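Local atomic coordinates of tRNA threonylcarbamoyladenosine biosynthesis protein TsaB (Pseudomonas aeruginosa, PDB entry 5BR9), a protein that probably takes part in forming the threonylcarbamoyladenosine modification at position 37 of tRNA, as a TsaB member of the KAE1/TsaD family. Residues L12-T17 with D198-A203; C22-L27 with Q45-M50; L33-V38 with R52-E57; V65-F70 with P97-S102. All blocks are in the same frame, centred on the assembly; numbering follows the deposited sequence. Where two conformers were deposited one is given.

Interaction 1: L12-T17 with D198-A203; sequences LLALDT and DLLSLA
Ala14 presents its methyl group to Leu199 and Leu200 where helix 196-208 lies across one face of strand 12-16, the central strand of the N-terminal mixed sheet of this ASKHA-type (actin-like ATPase) fold. The axes of 12-16 and 198-203 approach to 7.8 Å and their directions differ by 133°; Leu199 and Leu200 meet Ala14, and Ala203 meets Leu12. Leu200 can be traced outward. Its CB rests 4.1 Å from Ala14 CB. The first torsion (chi1 -173°) sets CG anti to the backbone N, and the two methyls part from it. CD1 enters the step between Ala14 and Leu12, 4.0 Å from Leu12 CB and also close to the Leu12 carbonyl oxygen; CD2 passes on to strand 21-28 and packs against the backbone of Leu26. Leu12 reaches the next turn, its CD1 lying 4.3 Å from Ala203 CB. The side-chain contacts are apolar and buried, with methyls also touching the carbonyl oxygens of Leu12 and Leu15. Strand residues of the other parity, Leu13 and Leu15, turn away toward helices 43-58 and 77-94, so the strand is sandwiched between two helical layers. Asp16 OD2, beyond the apolar patch, is hydrogen-bonded to Ser18 OG. The small side chain of Ala14 lets the helix come near: Ala14 CA and Leu200 CA are 5.5 Å apart. Leu199 CG stands 3.8 Å from Ala14 CB, and the tightest approach is that of its CD2 methyl to the carbonyl oxygen Leu15 O, at 3.1 Å.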
loop_
_atom_site.group_PDB
_atom_site.type_symbol
_atom_site.label_atom_id
_atom_site.label_comp_id
_atom_site.label_asym_id
_atom_site.label_seq_id
_atom_site.Cartn_x
_atom_site.Cartn_y
_atom_site.Cartn_z
ATOM N N LEU A 12 -4.618 -20.519 -7.198
ATOM C CA LEU A 12 -3.922 -19.229 -7.300
ATOM C C LEU A 12 -4.887 -18.061 -7.329
ATOM O O LEU A 12 -5.883 -18.082 -8.052
ATOM C CB LEU A 12 -3.039 -19.168 -8.560
ATOM C CG LEU A 12 -1.911 -20.181 -8.711
ATOM C CD1 LEU A 12 -1.204 -20.002 -10.064
ATOM C CD2 LEU A 12 -0.911 -20.080 -7.531
ATOM N N LEU A 13 -4.542 -17.020 -6.582
ATOM C CA LEU A 13 -5.322 -15.785 -6.536
ATOM C C LEU A 13 -4.536 -14.688 -7.266
ATOM O O LEU A 13 -3.322 -14.528 -7.058
ATOM C CB LEU A 13 -5.609 -15.375 -5.068
ATOM C CG LEU A 13 -6.427 -14.107 -4.810
ATOM C CD1 LEU A 13 -7.851 -14.279 -5.357
ATOM C CD2 LEU A 13 -6.454 -13.740 -3.318
ATOM N N ALA A 14 -5.226 -13.950 -8.127
ATOM C CA ALA A 14 -4.601 -12.894 -8.904
ATOM C C ALA A 14 -5.376 -11.593 -8.768
ATOM O O ALA A 14 -6.603 -11.604 -8.692
ATOM C CB ALA A 14 -4.503 -13.290 -10.370
ATOM N N LEU A 15 -4.661 -10.480 -8.664
ATOM C CA LEU A 15 -5.314 -9.180 -8.623
ATOM C C LEU A 15 -4.507 -8.088 -9.337
ATOM O O LEU A 15 -3.271 -8.098 -9.332
ATOM C CB LEU A 15 -5.644 -8.789 -7.196
ATOM C CG LEU A 15 -4.577 -8.586 -6.157
ATOM C CD1 LEU A 15 -4.044 -7.160 -6.281
ATOM C CD2 LEU A 15 -5.241 -8.838 -4.798
ATOM N N ASP A 16 -5.214 -7.153 -9.965
ATOM C CA ASP A 16 -4.544 -6.039 -10.595
ATOM C C ASP A 16 -5.281 -4.722 -10.335
ATOM O O ASP A 16 -6.487 -4.617 -10.535
ATOM C CB ASP A 16 -4.407 -6.278 -12.094
ATOM C CG ASP A 16 -3.370 -5.365 -12.719
ATOM O OD1 ASP A 16 -2.211 -5.802 -12.850
ATOM O OD2 ASP A 16 -3.693 -4.205 -13.040
ATOM N N THR A 17 -4.528 -3.723 -9.892
ATOM C CA THR A 17 -5.052 -2.395 -9.596
ATOM C C THR A 17 -4.166 -1.311 -10.173
ATOM O O THR A 17 -4.162 -0.184 -9.691
ATOM C CB THR A 17 -5.159 -2.161 -8.073
ATOM O OG1 THR A 17 -3.874 -2.390 -7.481
ATOM C CG2 THR A 17 -6.158 -3.106 -7.445
ATOM N N ASP A 198 -5.562 -12.634 -17.325
ATOM C CA ASP A 198 -4.314 -12.883 -18.038
ATOM C C ASP A 198 -3.120 -12.843 -17.082
ATOM O O ASP A 198 -2.123 -13.548 -17.292
ATOM C CB ASP A 198 -4.175 -11.884 -19.183
ATOM C CG ASP A 198 -5.397 -11.902 -20.087
ATOM O OD1 ASP A 198 -5.601 -12.920 -20.796
ATOM O OD2 ASP A 198 -6.179 -10.926 -20.053
ATOM N N LEU A 199 -3.248 -12.056 -16.015
ATOM C CA LEU A 199 -2.293 -12.117 -14.906
ATOM C C LEU A 199 -2.263 -13.532 -14.333
ATOM O O LEU A 199 -1.197 -14.081 -14.061
ATOM C CB LEU A 199 -2.668 -11.120 -13.813
ATOM C CG LEU A 199 -1.989 -11.286 -12.448
ATOM C CD1 LEU A 199 -0.506 -11.139 -12.589
ATOM C CD2 LEU A 199 -2.516 -10.228 -11.488
ATOM N N LEU A 200 -3.449 -14.116 -14.181
ATOM C CA LEU A 200 -3.608 -15.478 -13.669
ATOM C C LEU A 200 -2.905 -16.504 -14.570
ATOM O O LEU A 200 -2.204 -17.386 -14.077
ATOM C CB LEU A 200 -5.098 -15.808 -13.524
ATOM C CG LEU A 200 -5.444 -17.132 -12.854
ATOM C CD1 LEU A 200 -4.943 -17.175 -11.414
ATOM C CD2 LEU A 200 -6.958 -17.360 -12.902
ATOM N N SER A 201 -3.055 -16.371 -15.883
ATOM C CA SER A 201 -2.316 -17.225 -16.823
ATOM C C SER A 201 -0.805 -17.158 -16.584
ATOM O O SER A 201 -0.129 -18.194 -16.433
ATOM C CB SER A 201 -2.616 -16.821 -18.268
ATOM O OG SER A 201 -4.004 -16.926 -18.529
ATOM N N LEU A 202 -0.285 -15.938 -16.520
ATOM C CA LEU A 202 1.150 -15.713 -16.314
ATOM C C LEU A 202 1.621 -16.256 -14.952
ATOM O O LEU A 202 2.680 -16.886 -14.866
ATOM C CB LEU A 202 1.474 -14.209 -16.458
ATOM C CG LEU A 202 1.299 -13.706 -17.902
ATOM C CD1 LEU A 202 1.398 -12.165 -18.046
ATOM C CD2 LEU A 202 2.328 -14.379 -18.802
ATOM N N ALA A 203 0.823 -16.035 -13.905
ATOM C CA ALA A 203 1.126 -16.576 -12.582
ATOM C C ALA A 203 1.235 -18.113 -12.602
ATOM O O ALA A 203 2.099 -18.686 -11.932
ATOM C CB ALA A 203 0.073 -16.143 -11.585
#

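Interaction 2: C22-L27 with Q45-M50; sequences CSVALL and QRLLPM
Cys22 points toward helix 43-58 with SG anti to its backbone N (chi1 -173°), and Met50 comes to meet it with SD set by an extended second torsion (chi2 -175°). The two sulfur atoms, Cys22 SG and Met50 SD, lie 3.8 Å apart in van der Waals contact. Beyond SD the Met50 chain bends (chi3 55°), which folds CE in over the strand backbone. Met50 CE touches three strand residues: Cys22 O at 3.5 Å, Ser23 CA at 3.8 Å and Val24 CG2 at 3.8 Å. Leu47 fills the place beside it, one methyl, CD1, being shared between Cys22 SG, 3.8 Å away, and Val24 CG1, 4.0 Å away. Val24 CG1 also lies near Met50 CE. Ser23, of the opposite parity, turns from the helix, and Ser23 OG is hydrogen-bonded to Ala196 N. The helix is kinked here: the N atoms of Leu48 and Pro49 make no bond to the preceding turn, and proline has no N-H to give, but Met50 N bonds to Arg46 O again. On the side away from the sheet, Leu48 and Pro49 pack on Phe92 and Glu216 of the second subunit. Segment 45-50 runs at 19° to 22-27, their axes 8.6 Å apart at closest. Three antiparallel strands followed by a helix laid along the middle one form the opening beta-beta-beta-alpha unit characteristic of ASKHA domains with their RNase H-like fold.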
loop_
_atom_site.group_PDB
_atom_site.type_symbol
_atom_site.label_atom_id
_atom_site.label_comp_id
_atom_site.label_asym_id
_atom_site.label_seq_id
_atom_site.Cartn_x
_atom_site.Cartn_y
_atom_site.Cartn_z
ATOM N N CYS A 22 -10.031 -2.375 -11.924
ATOM C CA CYS A 22 -9.730 -3.211 -10.784
ATOM C C CYS A 22 -10.202 -4.632 -11.100
ATOM O O CYS A 22 -11.357 -4.844 -11.474
ATOM C CB CYS A 22 -10.401 -2.671 -9.520
ATOM S SG CYS A 22 -9.918 -3.557 -8.025
ATOM N N SER A 23 -9.322 -5.614 -11.001
ATOM C CA SER A 23 -9.761 -6.949 -11.366
ATOM C C SER A 23 -9.101 -8.025 -10.520
ATOM O O SER A 23 -8.000 -7.834 -9.973
ATOM C CB SER A 23 -9.516 -7.204 -12.857
ATOM O OG SER A 23 -8.143 -7.218 -13.159
ATOM N N VAL A 24 -9.819 -9.138 -10.375
ATOM C CA VAL A 24 -9.378 -10.245 -9.550
ATOM C C VAL A 24 -9.664 -11.539 -10.300
ATOM O O VAL A 24 -10.616 -11.634 -11.067
ATOM C CB VAL A 24 -10.072 -10.222 -8.163
ATOM C CG1 VAL A 24 -9.759 -8.909 -7.417
ATOM C CG2 VAL A 24 -11.582 -10.398 -8.313
ATOM N N ALA A 25 -8.849 -12.550 -10.080
ATOM C CA ALA A 25 -9.062 -13.800 -10.782
ATOM C C ALA A 25 -8.618 -14.931 -9.884
ATOM O O ALA A 25 -7.815 -14.737 -8.962
ATOM C CB ALA A 25 -8.319 -13.816 -12.124
ATOM N N LEU A 26 -9.186 -16.102 -10.123
ATOM C CA LEU A 26 -8.929 -17.250 -9.285
ATOM C C LEU A 26 -8.797 -18.487 -10.133
ATOM O O LEU A 26 -9.636 -18.733 -11.015
ATOM C CB LEU A 26 -10.056 -17.415 -8.272
ATOM C CG LEU A 26 -9.917 -18.622 -7.354
ATOM C CD1 LEU A 26 -8.796 -18.376 -6.371
ATOM C CD2 LEU A 26 -11.209 -18.849 -6.617
ATOM N N LEU A 27 -7.744 -19.256 -9.860
ATOM C CA LEU A 27 -7.560 -20.572 -10.468
ATOM C C LEU A 27 -7.849 -21.584 -9.384
ATOM O O LEU A 27 -7.317 -21.476 -8.271
ATOM C CB LEU A 27 -6.147 -20.782 -11.033
ATOM C CG LEU A 27 -5.825 -22.203 -11.528
ATOM C CD1 LEU A 27 -6.568 -22.528 -12.820
ATOM C CD2 LEU A 27 -4.319 -22.446 -11.710
ATOM N N GLN A 45 -10.952 0.720 -1.608
ATOM C CA GLN A 45 -12.200 0.384 -0.958
ATOM C C GLN A 45 -12.887 -0.772 -1.651
ATOM O O GLN A 45 -13.762 -1.407 -1.071
ATOM C CB GLN A 45 -13.127 1.595 -0.922
ATOM C CG GLN A 45 -12.544 2.789 -0.223
ATOM C CD GLN A 45 -12.615 4.011 -1.095
ATOM O OE1 GLN A 45 -11.685 4.304 -1.852
ATOM N NE2 GLN A 45 -13.735 4.725 -1.019
ATOM N N ARG A 46 -12.498 -1.054 -2.890
ATOM C CA ARG A 46 -13.241 -2.038 -3.657
ATOM C C ARG A 46 -12.472 -3.326 -3.916
ATOM O O ARG A 46 -13.075 -4.319 -4.299
ATOM C CB ARG A 46 -13.713 -1.422 -4.973
ATOM C CG ARG A 46 -15.008 -0.626 -4.813
ATOM C CD ARG A 46 -16.163 -1.213 -5.640
ATOM N NE ARG A 46 -16.149 -2.679 -5.718
ATOM C CZ ARG A 46 -16.789 -3.501 -4.880
ATOM N NH1 ARG A 46 -17.508 -3.012 -3.870
ATOM N NH2 ARG A 46 -16.715 -4.821 -5.052
ATOM N N LEU A 47 -11.160 -3.324 -3.688
ATOM C CA LEU A 47 -10.344 -4.495 -3.985
ATOM C C LEU A 47 -10.699 -5.711 -3.123
ATOM O O LEU A 47 -10.971 -6.792 -3.647
ATOM C CB LEU A 47 -8.858 -4.175 -3.816
ATOM C CG LEU A 47 -7.935 -5.363 -4.099
ATOM C CD1 LEU A 47 -8.160 -5.832 -5.517
ATOM C CD2 LEU A 47 -6.473 -4.966 -3.909
ATOM N N LEU A 48 -10.676 -5.547 -1.804
ATOM C CA LEU A 48 -10.954 -6.672 -0.915
ATOM C C LEU A 48 -12.397 -7.190 -1.016
ATOM O O LEU A 48 -12.619 -8.387 -0.902
ATOM C CB LEU A 48 -10.618 -6.309 0.526
ATOM C CG LEU A 48 -9.100 -6.178 0.722
ATOM C CD1 LEU A 48 -8.773 -5.847 2.180
ATOM C CD2 LEU A 48 -8.337 -7.419 0.238
ATOM N N PRO A 49 -13.389 -6.304 -1.185
ATOM C CA PRO A 49 -14.700 -6.926 -1.422
ATOM C C PRO A 49 -14.772 -7.710 -2.744
ATOM O O PRO A 49 -15.492 -8.713 -2.819
ATOM C CB PRO A 49 -15.666 -5.730 -1.432
ATOM C CG PRO A 49 -14.968 -4.670 -0.626
ATOM C CD PRO A 49 -13.497 -4.863 -0.888
ATOM N N MET A 50 -14.053 -7.274 -3.773
ATOM C CA MET A 50 -14.043 -8.046 -5.015
ATOM C C MET A 50 -13.455 -9.435 -4.766
ATOM O O MET A 50 -13.935 -10.427 -5.316
ATOM C CB MET A 50 -13.270 -7.328 -6.112
ATOM C CG MET A 50 -14.067 -6.225 -6.793
ATOM S SD MET A 50 -13.189 -5.482 -8.188
ATOM C CE MET A 50 -12.851 -6.943 -9.138
#

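Interaction 3: L33-V38 with R52-E57; sequences LSHYEV and RDLLDE
His35 and Glu57 form a His-carboxylate hydrogen bond at the open margin of the beta-beta-beta-alpha unit, joining edge strand 31-38 to the later turns of helix 43-58, which runs back roughly antiparallel to it. The side chains meet tip to tip. Glu57 is extended beyond CG, itself anti to the backbone N, and His35 NE2 donates to the syn lone pair of Glu57 OE1 with an N-H...O angle of 154°. The oxygen stays near the imidazole plane, 13° out of it, although ring and carboxylate planes are turned 32° apart. The modelled NE2 to OE1 separation, 2.5 Å, is short, and since His35 was built in two conformers its exact value is doubtful. Leu54 CD1 touches both His35 CD2 at the ring edge, 3.5 Å away, and Leu33 CD2, at 3.7 Å. The two leucines run side by side in opposite senses. One helical turn apart, in the conformer given, Arg52 NH1 makes a salt bridge of 2.8 Å with Asp56 OD1, while Arg52 also packs on Phe92 of the second subunit. Leu33 CD2 completes the apolar flank of the hydrogen bond, lying 3.8 Å from Glu57 OE1.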
loop_
_atom_site.group_PDB
_atom_site.type_symbol
_atom_site.label_atom_id
_atom_site.label_comp_id
_atom_site.label_asym_id
_atom_site.label_seq_id
_atom_site.Cartn_x
_atom_site.Cartn_y
_atom_site.Cartn_z
ATOM N N LEU A 33 -11.618 -18.159 -12.977
ATOM C CA LEU A 33 -12.781 -17.319 -12.705
ATOM C C LEU A 33 -12.277 -15.886 -12.487
ATOM O O LEU A 33 -11.289 -15.687 -11.782
ATOM C CB LEU A 33 -13.528 -17.834 -11.479
ATOM C CG LEU A 33 -14.900 -17.229 -11.238
ATOM C CD1 LEU A 33 -15.863 -17.732 -12.298
ATOM C CD2 LEU A 33 -15.394 -17.561 -9.849
ATOM N N SER A 34 -12.911 -14.889 -13.096
ATOM C CA SER A 34 -12.426 -13.520 -12.928
ATOM C C SER A 34 -13.554 -12.511 -12.868
ATOM O O SER A 34 -14.674 -12.792 -13.295
ATOM C CB SER A 34 -11.454 -13.125 -14.055
ATOM O OG SER A 34 -12.104 -13.055 -15.316
ATOM N N HIS A 35 -13.236 -11.343 -12.311
ATOM C CA HIS A 35 -14.155 -10.216 -12.335
ATOM C C HIS A 35 -13.373 -8.918 -12.514
ATOM O O HIS A 35 -12.249 -8.767 -12.028
ATOM C CB HIS A 35 -15.023 -10.189 -11.074
ATOM C CG HIS A 35 -16.080 -11.258 -11.054
ATOM N ND1 HIS A 35 -17.211 -11.203 -11.842
ATOM C CD2 HIS A 35 -16.161 -12.418 -10.361
ATOM C CE1 HIS A 35 -17.946 -12.279 -11.626
ATOM N NE2 HIS A 35 -17.328 -13.034 -10.736
ATOM N N TYR A 36 -13.981 -7.996 -13.247
ATOM C CA TYR A 36 -13.300 -6.817 -13.751
ATOM C C TYR A 36 -14.232 -5.598 -13.653
ATOM O O TYR A 36 -15.375 -5.654 -14.094
ATOM C CB TYR A 36 -12.865 -7.108 -15.200
ATOM C CG TYR A 36 -12.146 -6.034 -15.998
ATOM C CD1 TYR A 36 -10.763 -6.089 -16.187
ATOM C CD2 TYR A 36 -12.853 -5.016 -16.632
ATOM C CE1 TYR A 36 -10.096 -5.131 -16.955
ATOM C CE2 TYR A 36 -12.192 -4.047 -17.397
ATOM C CZ TYR A 36 -10.817 -4.109 -17.558
ATOM O OH TYR A 36 -10.169 -3.158 -18.325
ATOM N N GLU A 37 -13.755 -4.511 -13.051
ATOM C CA GLU A 37 -14.550 -3.283 -12.953
ATOM C C GLU A 37 -13.703 -2.043 -13.235
ATOM O O GLU A 37 -12.559 -1.966 -12.795
ATOM C CB GLU A 37 -15.180 -3.150 -11.565
ATOM C CG GLU A 37 -16.290 -4.133 -11.264
ATOM C CD GLU A 37 -16.843 -3.972 -9.854
ATOM O OE1 GLU A 37 -16.677 -2.887 -9.248
ATOM O OE2 GLU A 37 -17.436 -4.945 -9.349
ATOM N N VAL A 38 -14.260 -1.067 -13.950
ATOM C CA VAL A 38 -13.588 0.223 -14.052
ATOM C C VAL A 38 -14.119 1.112 -12.931
ATOM O O VAL A 38 -15.305 1.420 -12.876
ATOM C CB VAL A 38 -13.751 0.880 -15.456
ATOM C CG1 VAL A 38 -13.067 0.030 -16.523
ATOM C CG2 VAL A 38 -15.196 1.089 -15.811
ATOM N N ARG A 52 -13.390 -11.085 -1.778
ATOM C CA ARG A 52 -14.324 -11.855 -0.966
ATOM C C ARG A 52 -15.395 -12.458 -1.877
ATOM O O ARG A 52 -15.684 -13.653 -1.799
ATOM C CB ARG A 52 -14.935 -10.968 0.132
ATOM C CG ARG A 52 -16.061 -11.577 0.982
ATOM C CD ARG A 52 -15.761 -12.991 1.493
ATOM N NE ARG A 52 -14.453 -13.138 2.130
ATOM C CZ ARG A 52 -13.861 -14.312 2.311
ATOM N NH1 ARG A 52 -14.471 -15.408 1.896
ATOM N NH2 ARG A 52 -12.669 -14.391 2.890
ATOM N N ASP A 53 -15.959 -11.630 -2.753
ATOM C CA ASP A 53 -17.027 -12.071 -3.655
ATOM C C ASP A 53 -16.573 -13.183 -4.596
ATOM O O ASP A 53 -17.322 -14.128 -4.859
ATOM C CB ASP A 53 -17.562 -10.898 -4.484
ATOM C CG ASP A 53 -18.406 -9.925 -3.668
ATOM O OD1 ASP A 53 -18.718 -10.215 -2.488
ATOM O OD2 ASP A 53 -18.744 -8.854 -4.215
ATOM N N LEU A 54 -15.359 -13.052 -5.116
ATOM C CA LEU A 54 -14.818 -14.032 -6.047
ATOM C C LEU A 54 -14.628 -15.374 -5.336
ATOM O O LEU A 54 -15.066 -16.426 -5.821
ATOM C CB LEU A 54 -13.492 -13.551 -6.628
ATOM C CG LEU A 54 -12.843 -14.464 -7.674
ATOM C CD1 LEU A 54 -13.650 -14.458 -8.956
ATOM C CD2 LEU A 54 -11.406 -14.049 -7.961
ATOM N N LEU A 55 -13.976 -15.329 -4.182
ATOM C CA LEU A 55 -13.770 -16.534 -3.394
ATOM C C LEU A 55 -15.118 -17.126 -3.021
ATOM O O LEU A 55 -15.327 -18.329 -3.137
ATOM C CB LEU A 55 -12.964 -16.245 -2.135
ATOM C CG LEU A 55 -11.503 -15.864 -2.321
ATOM C CD1 LEU A 55 -10.965 -15.458 -0.966
ATOM C CD2 LEU A 55 -10.721 -17.032 -2.871
ATOM N N ASP A 56 -16.053 -16.274 -2.626
ATOM C CA ASP A 56 -17.361 -16.780 -2.211
ATOM C C ASP A 56 -18.137 -17.390 -3.374
ATOM O O ASP A 56 -18.784 -18.414 -3.206
ATOM C CB ASP A 56 -18.178 -15.677 -1.535
ATOM C CG ASP A 56 -17.711 -15.402 -0.111
ATOM O OD1 ASP A 56 -16.699 -16.018 0.330
ATOM O OD2 ASP A 56 -18.365 -14.584 0.571
ATOM N N GLU A 57 -18.045 -16.786 -4.555
ATOM C CA GLU A 57 -18.740 -17.302 -5.734
ATOM C C GLU A 57 -18.210 -18.682 -6.139
ATOM O O GLU A 57 -18.965 -19.538 -6.597
ATOM C CB GLU A 57 -18.607 -16.325 -6.906
ATOM C CG GLU A 57 -19.157 -16.847 -8.240
ATOM C CD GLU A 57 -18.896 -15.900 -9.416
ATOM O OE1 GLU A 57 -18.130 -14.920 -9.257
ATOM O OE2 GLU A 57 -19.460 -16.144 -10.506
#

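Interaction 4: V65-F70 with P97-S102; sequences VDAIAF and PVLAVS
Phe70 lays one face of its ring over the backbone of Ala100: Ala100 CA stands 4.3 Å from the ring centroid and 25° off the normal, a CH-pi contact. At the ring edge, near its plane, Val98 CG2 comes within 4.1 Å of Phe70 CE2, and Phe70 CZ meets the methyl Ala100 CB at 3.8 Å. Phe70 CG sits between its own N and carbonyl carbon (chi1 67°), and the ring beyond it leans across to the adjoining strand. The backbones pair as parallel strands. Ile68 takes Pro97 O through its N and gives its O to Leu99 N, a bond of 2.8 Å; Phe70 likewise joins Leu99 O and Val101 N. CA-H...O contacts include Val98 CA to Ile68 O at 3.1 Å. The Pro97 ring abuts segment 65-70, with Pro97 CD 3.3 Å from Asp66 O. Ala69 and Leu99 occupy the other face of the sheet, their CB atoms 3.9 Å apart. The two strands belong to a beta-alpha-beta crossover whose linking helix 77-94 covers the Ile68, Phe70 and Val98 face through Leu90, Val87 and Ala91. Helix 196-208 packs on the reverse face, where Ala69 meets Ala203 and Val101 meets Leu199. Strand 12-16 flanks strand 67-71 on its other edge, and Ser102 holds the N-cap position of helix 103-115, its OG bonding weakly to Leu104 N and Ala105 N and also to Glu149 OE2.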
loop_
_atom_site.group_PDB
_atom_site.type_symbol
_atom_site.label_atom_id
_atom_site.label_comp_id
_atom_site.label_asym_id
_atom_site.label_seq_id
_atom_site.Cartn_x
_atom_site.Cartn_y
_atom_site.Cartn_z
ATOM N N VAL A 65 -5.752 -21.041 -0.892
ATOM C CA VAL A 65 -4.872 -20.334 -1.834
ATOM C C VAL A 65 -3.400 -20.693 -1.626
ATOM O O VAL A 65 -2.872 -20.607 -0.507
ATOM C CB VAL A 65 -5.088 -18.808 -1.726
ATOM C CG1 VAL A 65 -4.041 -18.042 -2.527
ATOM C CG2 VAL A 65 -6.510 -18.429 -2.159
ATOM N N ASP A 66 -2.731 -21.074 -2.714
ATOM C CA ASP A 66 -1.343 -21.508 -2.632
ATOM C C ASP A 66 -0.341 -20.360 -2.779
ATOM O O ASP A 66 0.754 -20.392 -2.204
ATOM C CB ASP A 66 -1.084 -22.569 -3.704
ATOM C CG ASP A 66 -1.906 -23.839 -3.478
ATOM O OD1 ASP A 66 -2.055 -24.242 -2.304
ATOM O OD2 ASP A 66 -2.393 -24.438 -4.462
ATOM N N ALA A 67 -0.720 -19.349 -3.557
ATOM C CA ALA A 67 0.142 -18.205 -3.814
ATOM C C ALA A 67 -0.701 -17.042 -4.341
ATOM O O ALA A 67 -1.802 -17.251 -4.870
ATOM C CB ALA A 67 1.250 -18.572 -4.804
ATOM N N ILE A 68 -0.194 -15.822 -4.178
ATOM C CA ILE A 68 -0.927 -14.627 -4.614
ATOM C C ILE A 68 -0.113 -13.864 -5.635
ATOM O O ILE A 68 1.045 -13.521 -5.383
ATOM C CB ILE A 68 -1.280 -13.720 -3.432
ATOM C CG1 ILE A 68 -1.981 -14.523 -2.329
ATOM C CG2 ILE A 68 -2.172 -12.599 -3.906
ATOM C CD1 ILE A 68 -2.172 -13.762 -1.050
ATOM N N ALA A 69 -0.708 -13.638 -6.803
ATOM C CA ALA A 69 -0.061 -12.901 -7.876
ATOM C C ALA A 69 -0.649 -11.510 -8.025
ATOM O O ALA A 69 -1.840 -11.314 -7.794
ATOM C CB ALA A 69 -0.190 -13.662 -9.176
ATOM N N PHE A 70 0.177 -10.547 -8.430
ATOM C CA PHE A 70 -0.306 -9.189 -8.645
ATOM C C PHE A 70 0.492 -8.490 -9.754
ATOM O O PHE A 70 1.654 -8.822 -9.981
ATOM C CB PHE A 70 -0.219 -8.364 -7.356
ATOM C CG PHE A 70 1.185 -8.105 -6.896
ATOM C CD1 PHE A 70 1.798 -6.878 -7.146
ATOM C CD2 PHE A 70 1.898 -9.081 -6.223
ATOM C CE1 PHE A 70 3.099 -6.641 -6.728
ATOM C CE2 PHE A 70 3.202 -8.845 -5.801
ATOM C CZ PHE A 70 3.801 -7.639 -6.055
ATOM N N PRO A 97 3.420 -17.606 -0.618
ATOM C CA PRO A 97 4.305 -16.725 -1.405
ATOM C C PRO A 97 3.581 -15.746 -2.344
ATOM O O PRO A 97 2.383 -15.895 -2.591
ATOM C CB PRO A 97 5.181 -17.721 -2.190
ATOM C CG PRO A 97 4.429 -18.986 -2.218
ATOM C CD PRO A 97 3.468 -19.014 -1.060
ATOM N N VAL A 98 4.294 -14.731 -2.840
ATOM C CA VAL A 98 3.686 -13.796 -3.782
ATOM C C VAL A 98 4.449 -13.850 -5.095
ATOM O O VAL A 98 5.645 -14.124 -5.123
ATOM C CB VAL A 98 3.650 -12.325 -3.273
ATOM C CG1 VAL A 98 3.069 -12.230 -1.901
ATOM C CG2 VAL A 98 4.995 -11.658 -3.362
ATOM N N LEU A 99 3.731 -13.546 -6.167
ATOM C CA LEU A 99 4.236 -13.545 -7.529
ATOM C C LEU A 99 4.063 -12.165 -8.167
ATOM O O LEU A 99 2.955 -11.772 -8.523
ATOM C CB LEU A 99 3.493 -14.594 -8.360
ATOM C CG LEU A 99 3.716 -16.056 -7.980
ATOM C CD1 LEU A 99 2.624 -16.954 -8.537
ATOM C CD2 LEU A 99 5.060 -16.491 -8.518
ATOM N N ALA A 100 5.160 -11.431 -8.315
ATOM C CA ALA A 100 5.119 -10.133 -8.968
ATOM C C ALA A 100 5.158 -10.340 -10.493
ATOM O O ALA A 100 6.014 -11.040 -11.009
ATOM C CB ALA A 100 6.275 -9.273 -8.508
ATOM N N VAL A 101 4.206 -9.754 -11.207
ATOM C CA VAL A 101 4.108 -9.937 -12.643
ATOM C C VAL A 101 3.977 -8.582 -13.328
ATOM O O VAL A 101 3.203 -7.710 -12.900
ATOM C CB VAL A 101 2.921 -10.847 -13.014
ATOM C CG1 VAL A 101 2.778 -10.955 -14.516
ATOM C CG2 VAL A 101 3.075 -12.224 -12.389
ATOM N N SER A 102 4.739 -8.414 -14.398
ATOM C CA SER A 102 4.731 -7.174 -15.133
ATOM C C SER A 102 3.400 -6.899 -15.799
ATOM O O SER A 102 2.839 -7.761 -16.454
ATOM C CB SER A 102 5.837 -7.185 -16.203
ATOM O OG SER A 102 5.634 -6.110 -17.089
#

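From the N terminus, strand 12-16 opens interaction 1, which closes only when helix 196-208 returns from beyond the second sheet; the other three contacts nest inside this long loop. Strands 21-28 and 31-38 follow, and helix 43-58 folds back to meet both: interactions 2 and 3 cross along the chain, with centres about 5 Å apart. Interaction 4 comes afterwards, in series with them, closing the loop from strand 67-71 through helix 77-94 to strand 98-101. All four reach one five-stranded sheet. Interaction 1 touches interactions 2 and 4 through probable backbone hydrogen bonds such as Ala14 O to Ala25 N and Leu13 O to Ala69 N, tying both halves to its central strand.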